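Local coordinates for fimbrin (Schizosaccharomyces pombe, PDB 1RT8), which binds actin filaments and crosslinks them through two actin-binding regions, serving cell polarity, cytokinesis, mating and spore formation, at residues Lys56-Asn59 with Asp64-Asp67. Sequence-based numbering, arbitrary orientation.
Sequences KLIN and DTID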
# COMPACT_ATOMS: atom_id res chain seq x y z
N LYS A 56 7.92 -6.09 11.35
CA LYS A 56 8.48 -4.90 11.98
C LYS A 56 8.75 -3.82 10.91
O LYS A 56 8.46 -2.64 11.11
CB LYS A 56 9.79 -5.24 12.70
CG LYS A 56 9.64 -6.13 13.93
CD LYS A 56 9.02 -5.36 15.09
CE LYS A 56 9.03 -6.20 16.38
NZ LYS A 56 8.60 -5.37 17.54
N LEU A 57 9.30 -4.23 9.77
CA LEU A 57 9.58 -3.28 8.70
C LEU A 57 8.27 -2.63 8.24
O LEU A 57 8.21 -1.42 7.98
CB LEU A 57 10.26 -4.00 7.53
CG LEU A 57 10.70 -3.12 6.37
CD1 LEU A 57 11.74 -2.11 6.85
CD2 LEU A 57 11.28 -3.99 5.27
N ILE A 58 7.22 -3.43 8.16
CA ILE A 58 5.91 -2.93 7.75
C ILE A 58 5.38 -1.85 8.69
O ILE A 58 4.82 -0.85 8.24
CB ILE A 58 4.90 -4.08 7.70
CG1 ILE A 58 5.22 -4.96 6.49
CG2 ILE A 58 3.47 -3.52 7.68
CD1 ILE A 58 4.30 -6.15 6.34
N ASN A 59 5.54 -2.04 10.00
CA ASN A 59 5.06 -1.04 10.95
C ASN A 59 5.94 0.20 10.99
O ASN A 59 5.50 1.25 11.46
CB ASN A 59 4.92 -1.63 12.36
CG ASN A 59 3.57 -2.28 12.58
OD1 ASN A 59 2.57 -1.86 11.99
ND2 ASN A 59 3.53 -3.29 13.43
N ASP A 64 1.28 1.19 12.83
CA ASP A 64 0.02 0.58 13.24
C ASP A 64 -0.67 -0.32 12.21
O ASP A 64 -1.87 -0.60 12.33
CB ASP A 64 -0.97 1.66 13.68
CG ASP A 64 -0.39 2.57 14.74
OD1 ASP A 64 -0.05 2.07 15.84
OD2 ASP A 64 -0.28 3.79 14.47
N THR A 65 0.06 -0.78 11.21
CA THR A 65 -0.54 -1.66 10.21
C THR A 65 -0.78 -3.02 10.84
O THR A 65 -1.82 -3.66 10.63
CB THR A 65 0.37 -1.82 8.99
OG1 THR A 65 0.58 -0.55 8.38
CG2 THR A 65 -0.25 -2.76 7.97
N ILE A 66 0.17 -3.46 11.65
CA ILE A 66 0.06 -4.76 12.30
C ILE A 66 0.05 -4.65 13.83
O ILE A 66 0.89 -3.97 14.41
CB ILE A 66 1.24 -5.66 11.89
CG1 ILE A 66 1.25 -5.85 10.38
CG2 ILE A 66 1.15 -7.00 12.60
CD1 ILE A 66 2.50 -6.53 9.85
N ASP A 67 -0.92 -5.32 14.46
CA ASP A 67 -1.01 -5.36 15.93
C ASP A 67 -0.08 -6.52 16.20
O ASP A 67 -0.46 -7.68 16.02
CB ASP A 67 -2.42 -5.73 16.39
CG ASP A 67 -2.55 -5.79 17.92
OD1 ASP A 67 -1.59 -6.22 18.59
OD2 ASP A 67 -3.63 -5.42 18.44
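The side-chain amide of Asn-59, on helix 52-61, pairs with the backbone of Ile-66 in the loop that follows. Its OD1 accepts the N-H of Ile-66 at 2.9 Å in an almost straight bond (176° at the hydrogen), while its ND2 gives a hydrogen to Ile-66 O, also at 2.9 Å. One flat amide thus grips both the N-H and the C=O of a single residue, and this two-point hold fixes which way round the amide lies. The match is close to flat but not exact, since Ile-66 N sits 17° out of the plane of the side-chain carbonyl of Asn-59. A third bond, weak and badly bent, reaches OD1 from Thr-65 N at 2.8 Å, so two successive backbone N-H groups converge on one oxygen. ND2 has a further acceptor in Glu-68 OE2, and Thr-65 OG1 bonds to Val-62 O, just after the helix end.

An apolar patch adjoins the polar pairing. With CG2 of Ile-58 anti to its own backbone N (chi1 -72° for CG1), this methyl projects to the loop and meets CB of Thr-65 at 3.8 Å and CD1 of Ile-66, likewise at 3.8 Å. The Ile-58 side chain crosses each of these two at roughly a right angle. Ile-58 also touches Met-99 of helix 82-99 and Ile-127 of helix 117-131, and Ile-66 lies on Val-91 and Ser-95 of helix 82-99, so both isoleucines are buried against neighbouring helices.

The amide of Asn-59 takes the place that a neighbouring backbone peptide group could fill, offering an acceptor and a donor to one residue; here such backbone mimicry fastens an irregular loop to the preceding helix within the first calponin-homology domain, part of fimbrin's first actin-binding region.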